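Local atomic coordinates of G-protein alpha subunit Galpha7 (Naegleria fowleri, PDB entry 6NE6), a protein that probably binds and hydrolyses GTP as the alpha subunit of a heterotrimeric G protein, switching signalling between active and resting states. Residues A[12-17]-A[23-28]; A[69-74]-A[78-83]; A[96-101]-A[136-141]; A[261-266]-A[282-287]. All blocks are in the same frame, centred on the assembly; numbering follows the deposited sequence. Where two conformers were deposited one is given.

Contact 1: A[12-17]-A[23-28]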
loop_
_atom_site.group_PDB
_atom_site.type_symbol
_atom_site.label_atom_id
_atom_site.label_comp_id
_atom_site.label_asym_id
_atom_site.label_seq_id
_atom_site.Cartn_x
_atom_site.Cartn_y
_atom_site.Cartn_z
ATOM N N ILE A 12 9.665 -2.151 -16.213
ATOM C CA ILE A 12 8.662 -1.231 -15.691
ATOM C C ILE A 12 8.962 -1.039 -14.216
ATOM O O ILE A 12 8.897 -2.001 -13.436
ATOM C CB ILE A 12 7.249 -1.785 -15.888
ATOM C CG1 ILE A 12 6.999 -2.069 -17.375
ATOM C CG2 ILE A 12 6.208 -0.839 -15.299
ATOM C CD1 ILE A 12 5.674 -2.739 -17.608
ATOM N N LEU A 13 9.290 0.193 -13.834
ATOM C CA LEU A 13 9.710 0.518 -12.478
ATOM C C LEU A 13 8.533 1.047 -11.682
ATOM O O LEU A 13 7.885 2.009 -12.099
ATOM C CB LEU A 13 10.818 1.573 -12.488
ATOM C CG LEU A 13 11.296 2.121 -11.135
ATOM C CD1 LEU A 13 11.909 1.010 -10.286
ATOM C CD2 LEU A 13 12.305 3.265 -11.345
ATOM N N LEU A 14 8.302 0.462 -10.511
ATOM C CA LEU A 14 7.295 0.970 -9.581
ATOM C C LEU A 14 7.915 2.068 -8.730
ATOM O O LEU A 14 8.978 1.870 -8.133
ATOM C CB LEU A 14 6.772 -0.154 -8.688
ATOM C CG LEU A 14 5.889 -1.207 -9.355
ATOM C CD1 LEU A 14 5.755 -2.412 -8.432
ATOM C CD2 LEU A 14 4.506 -0.620 -9.663
ATOM N N VAL A 15 7.241 3.223 -8.673
ATOM C CA VAL A 15 7.694 4.396 -7.929
ATOM C C VAL A 15 6.516 4.882 -7.091
ATOM O O VAL A 15 5.388 4.939 -7.588
ATOM C CB VAL A 15 8.193 5.498 -8.888
ATOM C CG1 VAL A 15 8.588 6.775 -8.161
ATOM C CG2 VAL A 15 9.380 4.983 -9.721
ATOM N N GLY A 16 6.761 5.193 -5.822
ATOM C CA GLY A 16 5.697 5.713 -4.982
ATOM C C GLY A 16 6.107 5.710 -3.524
ATOM O O GLY A 16 7.132 5.138 -3.135
ATOM N N ALA A 17 5.249 6.318 -2.708
ATOM C CA ALA A 17 5.479 6.385 -1.273
ATOM C C ALA A 17 5.308 5.010 -0.622
ATOM O O ALA A 17 4.875 4.029 -1.242
ATOM C CB ALA A 17 4.537 7.402 -0.628
ATOM N N SER A 23 3.814 -1.850 -3.409
ATOM C CA SER A 23 4.234 -3.220 -3.097
ATOM C C SER A 23 3.093 -4.217 -3.277
ATOM O O SER A 23 3.342 -5.389 -3.598
ATOM C CB SER A 23 4.791 -3.303 -1.673
ATOM O OG SER A 23 3.788 -3.020 -0.715
ATOM N N THR A 24 1.843 -3.778 -3.078
ATOM C CA THR A 24 0.695 -4.633 -3.385
ATOM C C THR A 24 0.678 -5.011 -4.859
ATOM O O THR A 24 0.422 -6.171 -5.214
ATOM C CB THR A 24 -0.613 -3.919 -3.027
ATOM O OG1 THR A 24 -0.517 -3.409 -1.697
ATOM C CG2 THR A 24 -1.801 -4.892 -3.117
ATOM N N ILE A 25 0.945 -4.036 -5.733
ATOM C CA ILE A 25 1.008 -4.302 -7.162
ATOM C C ILE A 25 2.051 -5.367 -7.454
ATOM O O ILE A 25 1.807 -6.297 -8.232
ATOM C CB ILE A 25 1.310 -3.008 -7.938
ATOM C CG1 ILE A 25 0.151 -2.033 -7.758
ATOM C CG2 ILE A 25 1.520 -3.324 -9.404
ATOM C CD1 ILE A 25 0.336 -0.732 -8.523
ATOM N N PHE A 26 3.241 -5.228 -6.856
ATOM C CA PHE A 26 4.305 -6.187 -7.144
ATOM C C PHE A 26 3.920 -7.581 -6.663
ATOM O O PHE A 26 4.133 -8.569 -7.369
ATOM C CB PHE A 26 5.634 -5.758 -6.514
ATOM C CG PHE A 26 6.786 -6.651 -6.922
ATOM C CD1 PHE A 26 7.477 -6.403 -8.092
ATOM C CD2 PHE A 26 7.140 -7.754 -6.165
ATOM C CE1 PHE A 26 8.515 -7.231 -8.499
ATOM C CE2 PHE A 26 8.182 -8.591 -6.572
ATOM C CZ PHE A 26 8.863 -8.321 -7.746
ATOM N N LYS A 27 3.366 -7.681 -5.454
ATOM C CA LYS A 27 3.019 -8.996 -4.925
ATOM C C LYS A 27 1.902 -9.641 -5.731
ATOM O O LYS A 27 1.903 -10.865 -5.938
ATOM C CB LYS A 27 2.653 -8.886 -3.445
ATOM C CG LYS A 27 3.864 -8.657 -2.553
ATOM C CD LYS A 27 3.462 -8.544 -1.076
ATOM C CE LYS A 27 2.647 -7.273 -0.801
ATOM N NZ LYS A 27 2.609 -6.965 0.665
ATOM N N GLN A 28 0.943 -8.844 -6.205
ATOM C CA GLN A 28 -0.094 -9.399 -7.067
ATOM C C GLN A 28 0.492 -9.884 -8.383
ATOM O O GLN A 28 0.069 -10.923 -8.912
ATOM C CB GLN A 28 -1.186 -8.365 -7.326
ATOM C CG GLN A 28 -1.995 -8.020 -6.100
ATOM C CD GLN A 28 -3.049 -9.066 -5.743
ATOM O OE1 GLN A 28 -2.782 -10.277 -5.734
ATOM N NE2 GLN A 28 -4.254 -8.599 -5.442
#

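Contact 2: A[69-74]-A[78-83]. With EDO (1,2-ethanediol), chain E.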
loop_
_atom_site.group_PDB
_atom_site.type_symbol
_atom_site.label_atom_id
_atom_site.label_comp_id
_atom_site.label_asym_id
_atom_site.label_seq_id
_atom_site.Cartn_x
_atom_site.Cartn_y
_atom_site.Cartn_z
ATOM N N LEU A 69 -11.975 8.487 25.416
ATOM C CA LEU A 69 -12.996 7.444 25.435
ATOM C C LEU A 69 -12.604 6.365 26.432
ATOM O O LEU A 69 -11.730 5.536 26.134
ATOM C CB LEU A 69 -13.179 6.837 24.043
ATOM C CG LEU A 69 -13.811 7.756 23.002
ATOM C CD1 LEU A 69 -13.795 7.103 21.634
ATOM C CD2 LEU A 69 -15.228 8.089 23.421
ATOM N N PRO A 70 -13.208 6.329 27.614
ATOM C CA PRO A 70 -12.824 5.316 28.600
ATOM C C PRO A 70 -13.187 3.915 28.133
ATOM O O PRO A 70 -14.213 3.689 27.485
ATOM C CB PRO A 70 -13.619 5.713 29.850
ATOM C CG PRO A 70 -13.980 7.140 29.646
ATOM C CD PRO A 70 -14.150 7.314 28.169
ATOM N N ILE A 71 -12.311 2.970 28.463
ATOM C CA ILE A 71 -12.586 1.584 28.133
ATOM C C ILE A 71 -13.661 1.048 29.078
ATOM O O ILE A 71 -13.752 1.439 30.252
ATOM C CB ILE A 71 -11.269 0.788 28.185
ATOM C CG1 ILE A 71 -10.462 1.102 26.918
ATOM C CG2 ILE A 71 -11.511 -0.695 28.360
ATOM C CD1 ILE A 71 -9.011 0.638 26.956
ATOM N N SER A 72 -14.517 0.172 28.542
ATOM C CA SER A 72 -15.770 -0.166 29.225
ATOM C C SER A 72 -15.568 -0.884 30.559
ATOM O O SER A 72 -16.385 -0.713 31.470
ATOM C CB SER A 72 -16.645 -1.024 28.315
ATOM O OG SER A 72 -16.088 -2.312 28.137
ATOM N N THR A 73 -14.532 -1.711 30.688
ATOM C CA THR A 73 -14.364 -2.560 31.863
ATOM C C THR A 73 -12.918 -2.515 32.325
ATOM O O THR A 73 -12.003 -2.241 31.543
ATOM C CB THR A 73 -14.739 -4.030 31.597
ATOM O OG1 THR A 73 -13.870 -4.561 30.598
ATOM C CG2 THR A 73 -16.180 -4.161 31.122
ATOM N N GLU A 74 -12.723 -2.799 33.616
ATOM C CA GLU A 74 -11.367 -2.892 34.145
ATOM C C GLU A 74 -10.606 -4.029 33.480
ATOM O O GLU A 74 -9.400 -3.921 33.237
ATOM C CB GLU A 74 -11.389 -3.088 35.662
ATOM C CG GLU A 74 -9.995 -3.201 36.268
ATOM C CD GLU A 74 -9.194 -1.900 36.187
ATOM O OE1 GLU A 74 -9.785 -0.836 35.891
ATOM O OE2 GLU A 74 -7.967 -1.943 36.426
ATOM N N GLN A 78 -7.051 -3.395 31.634
ATOM C CA GLN A 78 -5.797 -4.063 31.966
ATOM C C GLN A 78 -5.251 -4.803 30.759
ATOM O O GLN A 78 -4.035 -4.859 30.546
ATOM C CB GLN A 78 -6.013 -5.012 33.145
ATOM C CG GLN A 78 -6.290 -4.282 34.451
ATOM C CD GLN A 78 -6.789 -5.198 35.556
ATOM O OE1 GLN A 78 -7.197 -6.334 35.305
ATOM N NE2 GLN A 78 -6.766 -4.701 36.787
ATOM N N ARG A 79 -6.147 -5.353 29.946
ATOM C CA ARG A 79 -5.757 -5.990 28.697
ATOM C C ARG A 79 -5.103 -4.982 27.757
ATOM O O ARG A 79 -4.070 -5.267 27.135
ATOM C CB ARG A 79 -7.010 -6.623 28.089
ATOM C CG ARG A 79 -6.836 -7.478 26.879
ATOM C CD ARG A 79 -8.158 -8.205 26.594
ATOM N NE ARG A 79 -8.294 -9.418 27.400
ATOM C CZ ARG A 79 -9.351 -9.732 28.144
ATOM N NH1 ARG A 79 -10.420 -8.937 28.194
ATOM N NH2 ARG A 79 -9.342 -10.869 28.844
ATOM N N ALA A 80 -5.663 -3.779 27.680
ATOM C CA ALA A 80 -5.069 -2.738 26.853
ATOM C C ALA A 80 -3.694 -2.341 27.374
ATOM O O ALA A 80 -2.764 -2.130 26.583
ATOM C CB ALA A 80 -6.000 -1.526 26.795
ATOM N N GLU A 81 -3.545 -2.228 28.700
ATOM C CA GLU A 81 -2.236 -1.917 29.271
ATOM C C GLU A 81 -1.219 -3.007 28.947
ATOM O O GLU A 81 -0.056 -2.712 28.650
ATOM C CB GLU A 81 -2.349 -1.718 30.784
ATOM C CG GLU A 81 -3.072 -0.454 31.190
ATOM C CD GLU A 81 -2.724 -0.022 32.603
ATOM O OE1 GLU A 81 -1.795 0.799 32.764
ATOM O OE2 GLU A 81 -3.370 -0.516 33.552
ATOM N N LYS A 82 -1.635 -4.275 28.999
ATOM C CA LYS A 82 -0.730 -5.365 28.638
ATOM C C LYS A 82 -0.256 -5.228 27.194
ATOM O O LYS A 82 0.940 -5.362 26.906
ATOM C CB LYS A 82 -1.414 -6.720 28.850
ATOM C CG LYS A 82 -0.702 -7.874 28.136
ATOM C CD LYS A 82 -1.515 -9.171 28.131
ATOM C CE LYS A 82 -0.804 -10.260 27.318
ATOM N NZ LYS A 82 -1.469 -11.596 27.376
ATOM N N ILE A 83 -1.188 -4.947 26.274
ATOM C CA ILE A 83 -0.818 -4.845 24.869
ATOM C C ILE A 83 0.105 -3.656 24.641
ATOM O O ILE A 83 1.088 -3.759 23.892
ATOM C CB ILE A 83 -2.086 -4.786 23.994
ATOM C CG1 ILE A 83 -2.690 -6.196 23.883
ATOM C CG2 ILE A 83 -1.768 -4.182 22.632
ATOM C CD1 ILE A 83 -4.210 -6.253 23.693
HETATM C C1 EDO E . -12.189 1.053 33.605
HETATM O O1 EDO E . -11.808 0.624 34.918
HETATM C C2 EDO E . -13.664 0.741 33.385
HETATM O O2 EDO E . -14.454 1.452 34.342
#

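Contact 3: A[96-101]-A[136-141]. With EDO (1,2-ethanediol), chain F; EDO (1,2-ethanediol), chain G.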
loop_
_atom_site.group_PDB
_atom_site.type_symbol
_atom_site.label_atom_id
_atom_site.label_comp_id
_atom_site.label_asym_id
_atom_site.label_seq_id
_atom_site.Cartn_x
_atom_site.Cartn_y
_atom_site.Cartn_z
ATOM N N LYS A 96 9.927 -14.078 21.113
ATOM C CA LYS A 96 8.617 -14.226 20.493
ATOM C C LYS A 96 7.577 -13.726 21.485
ATOM O O LYS A 96 7.387 -14.322 22.549
ATOM C CB LYS A 96 8.356 -15.678 20.102
ATOM N N VAL A 97 6.921 -12.622 21.143
ATOM C CA VAL A 97 5.903 -12.035 22.009
ATOM C C VAL A 97 4.520 -12.636 21.751
ATOM O O VAL A 97 3.705 -12.752 22.674
ATOM C CB VAL A 97 5.895 -10.509 21.806
ATOM C CG1 VAL A 97 4.797 -9.854 22.623
ATOM C CG2 VAL A 97 7.261 -9.922 22.158
ATOM N N TRP A 98 4.246 -13.032 20.514
ATOM C CA TRP A 98 2.934 -13.555 20.164
ATOM C C TRP A 98 2.750 -14.962 20.709
ATOM O O TRP A 98 3.592 -15.841 20.495
ATOM C CB TRP A 98 2.772 -13.567 18.649
ATOM C CG TRP A 98 1.411 -13.938 18.185
ATOM C CD1 TRP A 98 0.910 -15.201 17.989
ATOM C CD2 TRP A 98 0.369 -13.032 17.839
ATOM N NE1 TRP A 98 -0.396 -15.125 17.550
ATOM C CE2 TRP A 98 -0.743 -13.802 17.437
ATOM C CE3 TRP A 98 0.270 -11.637 17.815
ATOM C CZ2 TRP A 98 -1.935 -13.221 17.021
ATOM C CZ3 TRP A 98 -0.919 -11.062 17.408
ATOM C CH2 TRP A 98 -2.006 -11.854 17.015
ATOM N N ASP A 99 1.643 -15.176 21.417
ATOM C CA ASP A 99 1.187 -16.517 21.742
ATOM C C ASP A 99 -0.334 -16.526 21.699
ATOM O O ASP A 99 -0.974 -15.521 21.365
ATOM C CB ASP A 99 1.745 -17.009 23.093
ATOM C CG ASP A 99 1.355 -16.132 24.279
ATOM O OD1 ASP A 99 0.460 -15.266 24.176
ATOM O OD2 ASP A 99 1.960 -16.330 25.357
ATOM N N SER A 100 -0.916 -17.684 22.028
ATOM C CA SER A 100 -2.368 -17.818 21.975
ATOM C C SER A 100 -3.050 -16.861 22.948
ATOM O O SER A 100 -4.118 -16.320 22.646
ATOM C CB SER A 100 -2.767 -19.263 22.266
ATOM O OG SER A 100 -4.165 -19.445 22.138
ATOM N N ASN A 101 -2.446 -16.639 24.118
ATOM C CA ASN A 101 -2.999 -15.686 25.082
ATOM C C ASN A 101 -3.117 -14.293 24.477
ATOM O O ASN A 101 -4.130 -13.604 24.657
ATOM C CB ASN A 101 -2.123 -15.630 26.334
ATOM C CG ASN A 101 -2.188 -16.898 27.149
ATOM O OD1 ASN A 101 -3.254 -17.485 27.315
ATOM N ND2 ASN A 101 -1.042 -17.333 27.660
ATOM N N ASP A 136 -10.239 -9.256 12.015
ATOM C CA ASP A 136 -11.417 -10.082 11.759
ATOM C C ASP A 136 -11.062 -11.530 11.467
ATOM O O ASP A 136 -11.951 -12.387 11.514
ATOM C CB ASP A 136 -12.220 -9.533 10.579
ATOM C CG ASP A 136 -13.030 -8.304 10.939
ATOM O OD1 ASP A 136 -13.314 -8.091 12.143
ATOM O OD2 ASP A 136 -13.405 -7.568 9.999
ATOM N N ASN A 137 -9.802 -11.819 11.121
ATOM C CA ASN A 137 -9.371 -13.186 10.849
ATOM C C ASN A 137 -8.528 -13.773 11.974
ATOM O O ASN A 137 -7.766 -14.721 11.744
ATOM C CB ASN A 137 -8.608 -13.247 9.522
ATOM C CG ASN A 137 -9.531 -13.107 8.330
ATOM O OD1 ASN A 137 -10.226 -14.054 7.960
ATOM N ND2 ASN A 137 -9.576 -11.917 7.749
ATOM N N LEU A 138 -8.670 -13.260 13.195
ATOM C CA LEU A 138 -7.826 -13.751 14.278
ATOM C C LEU A 138 -8.141 -15.190 14.683
ATOM O O LEU A 138 -7.283 -15.839 15.287
ATOM C CB LEU A 138 -7.922 -12.817 15.483
ATOM C CG LEU A 138 -6.993 -11.600 15.464
ATOM C CD1 LEU A 138 -7.332 -10.662 16.617
ATOM C CD2 LEU A 138 -5.526 -12.035 15.542
ATOM N N ASP A 139 -9.336 -15.713 14.368
ATOM C CA ASP A 139 -9.602 -17.118 14.664
ATOM C C ASP A 139 -8.606 -18.020 13.950
ATOM O O ASP A 139 -8.112 -18.994 14.529
ATOM C CB ASP A 139 -11.035 -17.490 14.271
ATOM C CG ASP A 139 -12.062 -16.938 15.236
ATOM O OD1 ASP A 139 -11.728 -16.770 16.428
ATOM O OD2 ASP A 139 -13.203 -16.670 14.801
ATOM N N ARG A 140 -8.286 -17.695 12.695
ATOM C CA ARG A 140 -7.294 -18.444 11.929
ATOM C C ARG A 140 -5.872 -18.012 12.282
ATOM O O ARG A 140 -4.984 -18.857 12.454
ATOM C CB ARG A 140 -7.564 -18.256 10.430
ATOM C CG ARG A 140 -6.534 -18.872 9.476
ATOM C CD ARG A 140 -6.917 -18.640 7.990
ATOM N NE ARG A 140 -7.166 -17.228 7.690
ATOM C CZ ARG A 140 -6.203 -16.355 7.398
ATOM N NH1 ARG A 140 -4.944 -16.764 7.347
ATOM N NH2 ARG A 140 -6.493 -15.073 7.159
ATOM N N ILE A 141 -5.635 -16.695 12.365
ATOM C CA ILE A 141 -4.273 -16.178 12.517
ATOM C C ILE A 141 -3.728 -16.443 13.917
ATOM O O ILE A 141 -2.516 -16.580 14.100
ATOM C CB ILE A 141 -4.253 -14.677 12.174
ATOM C CG1 ILE A 141 -4.612 -14.460 10.700
ATOM C CG2 ILE A 141 -2.901 -14.027 12.528
ATOM C CD1 ILE A 141 -4.768 -12.979 10.344
HETATM C C1 EDO F . 6.049 -11.933 17.270
HETATM O O1 EDO F . 6.050 -13.091 18.113
HETATM C C2 EDO F . 7.389 -11.220 17.398
HETATM O O2 EDO F . 7.632 -10.902 18.772
HETATM C C1 EDO G . -9.527 -15.709 19.097
HETATM O O1 EDO G . -9.868 -15.793 20.496
HETATM C C2 EDO G . -8.065 -15.301 18.926
HETATM O O2 EDO G . -7.350 -16.276 18.145
HETATM O O HOH W 1 -0.794 -17.637 15.722
#

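Contact 4: A[261-266]-A[282-287]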
loop_
_atom_site.group_PDB
_atom_site.type_symbol
_atom_site.label_atom_id
_atom_site.label_comp_id
_atom_site.label_asym_id
_atom_site.label_seq_id
_atom_site.Cartn_x
_atom_site.Cartn_y
_atom_site.Cartn_z
ATOM N N SER A 261 -16.944 10.365 4.387
ATOM C CA SER A 261 -15.736 11.180 4.474
ATOM C C SER A 261 -15.703 12.128 3.280
ATOM O O SER A 261 -15.656 11.675 2.134
ATOM C CB SER A 261 -14.481 10.304 4.499
ATOM O OG SER A 261 -13.329 11.114 4.764
ATOM N N ARG A 262 -15.732 13.436 3.541
ATOM C CA ARG A 262 -15.989 14.423 2.495
ATOM C C ARG A 262 -14.685 14.937 1.902
ATOM O O ARG A 262 -13.805 15.397 2.633
ATOM C CB ARG A 262 -16.793 15.600 3.053
ATOM C CG ARG A 262 -18.105 15.203 3.722
ATOM C CD ARG A 262 -18.833 16.421 4.283
ATOM N NE ARG A 262 -19.123 17.407 3.249
ATOM C CZ ARG A 262 -18.607 18.635 3.208
ATOM N NH1 ARG A 262 -17.773 19.048 4.159
ATOM N NH2 ARG A 262 -18.933 19.457 2.219
ATOM N N LEU A 263 -14.570 14.874 0.576
ATOM C CA LEU A 263 -13.360 15.385 -0.063
ATOM C C LEU A 263 -13.172 16.868 0.240
ATOM O O LEU A 263 -12.042 17.327 0.440
ATOM C CB LEU A 263 -13.426 15.153 -1.570
ATOM C CG LEU A 263 -12.193 15.565 -2.363
ATOM C CD1 LEU A 263 -10.982 14.766 -1.868
ATOM C CD2 LEU A 263 -12.444 15.319 -3.859
ATOM N N ALA A 264 -14.274 17.623 0.306
ATOM C CA ALA A 264 -14.210 19.067 0.511
ATOM C C ALA A 264 -13.658 19.454 1.877
ATOM O O ALA A 264 -13.257 20.612 2.060
ATOM C CB ALA A 264 -15.595 19.691 0.327
ATOM N N ASP A 265 -13.646 18.530 2.842
ATOM C CA ASP A 265 -13.029 18.810 4.131
ATOM C C ASP A 265 -11.511 18.858 4.044
ATOM O O ASP A 265 -10.871 19.396 4.955
ATOM C CB ASP A 265 -13.466 17.775 5.172
ATOM C CG ASP A 265 -14.847 18.066 5.734
ATOM O OD1 ASP A 265 -15.278 19.238 5.682
ATOM O OD2 ASP A 265 -15.506 17.132 6.236
ATOM N N THR A 266 -10.924 18.294 2.988
ATOM C CA THR A 266 -9.512 18.453 2.661
ATOM C C THR A 266 -9.269 19.480 1.565
ATOM O O THR A 266 -8.339 20.281 1.670
ATOM C CB THR A 266 -8.909 17.125 2.199
ATOM O OG1 THR A 266 -9.132 16.123 3.196
ATOM C CG2 THR A 266 -7.402 17.293 1.947
ATOM N N GLU A 282 -12.591 12.226 -10.144
ATOM C CA GLU A 282 -12.224 13.022 -11.311
ATOM C C GLU A 282 -11.535 14.311 -10.891
ATOM O O GLU A 282 -10.560 14.736 -11.525
ATOM C CB GLU A 282 -13.457 13.304 -12.161
ATOM C CG GLU A 282 -14.002 12.056 -12.854
ATOM C CD GLU A 282 -13.013 11.439 -13.831
ATOM O OE1 GLU A 282 -12.296 12.201 -14.516
ATOM O OE2 GLU A 282 -12.956 10.191 -13.912
ATOM N N PHE A 283 -12.006 14.923 -9.796
ATOM C CA PHE A 283 -11.353 16.111 -9.255
ATOM C C PHE A 283 -9.924 15.810 -8.836
ATOM O O PHE A 283 -9.013 16.606 -9.095
ATOM C CB PHE A 283 -12.159 16.644 -8.069
ATOM C CG PHE A 283 -11.569 17.867 -7.413
ATOM C CD1 PHE A 283 -11.879 19.134 -7.882
ATOM C CD2 PHE A 283 -10.751 17.750 -6.299
ATOM C CE1 PHE A 283 -11.362 20.267 -7.266
ATOM C CE2 PHE A 283 -10.226 18.877 -5.684
ATOM C CZ PHE A 283 -10.542 20.136 -6.170
ATOM N N ILE A 284 -9.705 14.664 -8.189
ATOM C CA ILE A 284 -8.354 14.301 -7.770
ATOM C C ILE A 284 -7.468 14.047 -8.981
ATOM O O ILE A 284 -6.323 14.513 -9.042
ATOM C CB ILE A 284 -8.392 13.083 -6.834
ATOM C CG1 ILE A 284 -9.112 13.444 -5.537
ATOM C CG2 ILE A 284 -6.970 12.592 -6.551
ATOM C CD1 ILE A 284 -9.433 12.232 -4.663
ATOM N N LYS A 285 -7.976 13.306 -9.963
ATOM C CA LYS A 285 -7.210 13.098 -11.190
ATOM C C LYS A 285 -6.859 14.429 -11.850
ATOM O O LYS A 285 -5.734 14.611 -12.328
ATOM C CB LYS A 285 -7.996 12.203 -12.140
ATOM C CG LYS A 285 -7.404 12.039 -13.538
ATOM C CD LYS A 285 -8.312 11.174 -14.409
ATOM C CE LYS A 285 -7.802 11.094 -15.841
ATOM N NZ LYS A 285 -8.689 10.259 -16.703
ATOM N N ASP A 286 -7.793 15.391 -11.845
ATOM C CA ASP A 286 -7.507 16.690 -12.442
ATOM C C ASP A 286 -6.432 17.435 -11.661
ATOM O O ASP A 286 -5.609 18.139 -12.256
ATOM C CB ASP A 286 -8.776 17.542 -12.536
ATOM C CG ASP A 286 -9.732 17.047 -13.600
ATOM O OD1 ASP A 286 -9.289 16.272 -14.475
ATOM O OD2 ASP A 286 -10.917 17.447 -13.564
ATOM N N MET A 287 -6.428 17.309 -10.330
ATOM C CA MET A 287 -5.379 17.962 -9.555
ATOM C C MET A 287 -4.011 17.396 -9.910
ATOM O O MET A 287 -3.032 18.143 -10.041
ATOM C CB MET A 287 -5.640 17.817 -8.053
ATOM C CG MET A 287 -6.775 18.669 -7.513
ATOM S SD MET A 287 -6.687 18.756 -5.702
ATOM C CE MET A 287 -7.177 17.088 -5.246
#

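Contact 1: A[12-17]-A[23-28]
L14 reaches from strand 10-16 to helix 22-32 and meets it with both branches of its side chain. CD1 comes to F26 CB at 3.9 Å, and CD2 lies 4.0 Å from I25 CG2, so the isobutyl fork is shared between two successive helical residues. The leucine crosses the F26 side chain at about a right angle, its CD1 at the rim of the phenyl ring and near the ring plane. F26 CG stands anti to the backbone N (chi1 -174°), which carries the ring past L14 and leaves CB as the part nearest the methyl. On the I25 side it is the gamma methyl, CG2, that faces the strand. The strand, the following turn and the helix, with G16, K22 and S23, fit the strand-loop-helix of a P-loop (Walker A), which in G-protein alpha subunits cradles the nucleotide phosphates. Behind this first shell, M177 of strand 173-180 touches both L14 and I25, while V203 of strand 199-205 also packs on I25. L14 is itself fixed by backbone hydrogen bonding to I178. Farther round the helix, K27 NZ bonds to the carbonyl oxygens of V153 and V154, and Q28 NE2 to A305 O.

Contact 2: A[69-74]-A[78-83]
E74 and Q78 sit one turn apart at the start of helix 74-89, and their polar ends are turned nearly perpendicular, the carboxylate and amide planes standing 84° apart. The backbones of the same two residues are joined by the first-turn helical bond, Q78 N to E74 O at 2.9 Å, with an N-H...O angle of 160°. A bend at chi2 (68°) swings the glutamate carboxylate alongside the first turn, towards the Q78 amide; the glutamine stays extended beyond CG. E74 OE2 thereby comes 3.0 Å from Q78 NE2, and the same oxygen, OE2, forms a salt bridge with R77. The other oxygen, E74 OE1, accepts a 2.7 Å hydrogen bond from O1 of a 1,2-ethanediol molecule, probably a remnant of the crystallisation liquor.

The apolar half of the contact is separate. In one of its two conformers I71 brings CD1 to 3.7 Å from A80 CB, a contact made less certain by the existence of the second. A80 also packs on I61 of helix 39-66 and L109 of helix 100-109. I71 thus lays the loop against the buried A80. T73, directly before the helix, serves as N-cap: its OG1 accepts a hydrogen bond from N76 N. The whole is a capped helix N-terminus with its preceding loop folded back on it, here in a helical bundle consistent with the all-helical domain of G-protein alpha subunits.

Contact 3: A[96-101]-A[136-141]
A single water lies in the gap between the indole of W98 and the short helix 138-141. It accepts a weak hydrogen bond from W98 NE1 at 3.1 Å and lies 2.6 Å from I141 O. W98 NE1 and I141 O are themselves 4.3 Å apart, and the water may bridge them. Direct contact is made at the six-membered part of the ring system, where L138 CD2 lies 3.8 Å from W98 CH2, at the ring edge and in its plane. The first torsion of W98 (chi1 -173°) sets the ring on the carbonyl side of its own residue, where CH2 meets L138. The ring is further held by stacking with Y50 and by A103 and I106 of helix 100-109; I106 also touches L138.

On the backbone side, one 1,2-ethanediol molecule, probably from the crystallisation liquor, accepts hydrogen bonds from V97 N and W98 N, each 3.0 Å long, at its O2 and O1 respectively. D99 then caps the N-terminus of helix 100-109, its OD1 receiving L102 N. W98, in the turn before that helix, thus packs its ring edge on L138 of helix 138-141, within what is probably the all-helical domain of a G-protein alpha subunit.

Contact 4: A[261-266]-A[282-287]
The backbones of 261-266 and helix 277-291 stay well apart, with L263 and I284 closest at 9.3 Å between CA atoms, and side chains fill the interval. L263 does most of this. It is directed at the helix, and a first torsion of -177° sets its fork on the carbonyl side of the residue, both methyls extending across the gap. CD2 approaches F283 CD2 at 3.8 Å, meeting the phenyl ring obliquely, and L263 CD1 lies 4.1 Å from I284 CD1. L263 CD2 also comes to 4.2 Å from I284 CG1, so the two branches of the leucine are received between consecutive residues of the helix.

F283 and I284 are each held from other directions. The F283 ring makes an edge-to-face contact with Y270, whereas I284 packs on L206 and on M222 of helix 221-235.

Polar bonds within 261-266 accompany its turn. Residues 263-266 have helical backbone angles, and T266 N bonds to L263 O at 2.9 Å, while D265 N bonds to R262 O. R262 NH1 forms a salt bridge with D265 OD1, 2.9 Å long, on the side of the turn away from the helix, and R262 NE pairs with E274. T266 OG1 bonds to F209 O and S261 OG to D210, tying both ends of the segment to the loop after strand 199-205. L263, in the connection between helices 250-258 and 277-291, thus packs on a helix that touches edge strand 297-302 through E282 and K285, in the P-loop NTPase-like alpha/beta domain.

In the fold
The four contacts are spread over the two parts of the molecule. The centre of contact 1 is about 9 Å from that of the chain, between strand 10-16 of the central sheet and helix 22-32, and the contact holds residues of the probable phosphate-binding loop. Contacts 2 and 3 belong to the helical part: their centres are about 19 Å apart, and they touch where K82 NZ lies 4.2 Å from N101 CB, with helices 74-89 and 100-109 consecutive in the chain. Contact 4 is on the opposite side of the chain's centre from contact 3, about 38 Å away between centres. Contact 1 approaches contacts 3 and 4 to about 14 Å each between nearest atoms, and contacts 1 and 2 come no nearer than about 23 Å.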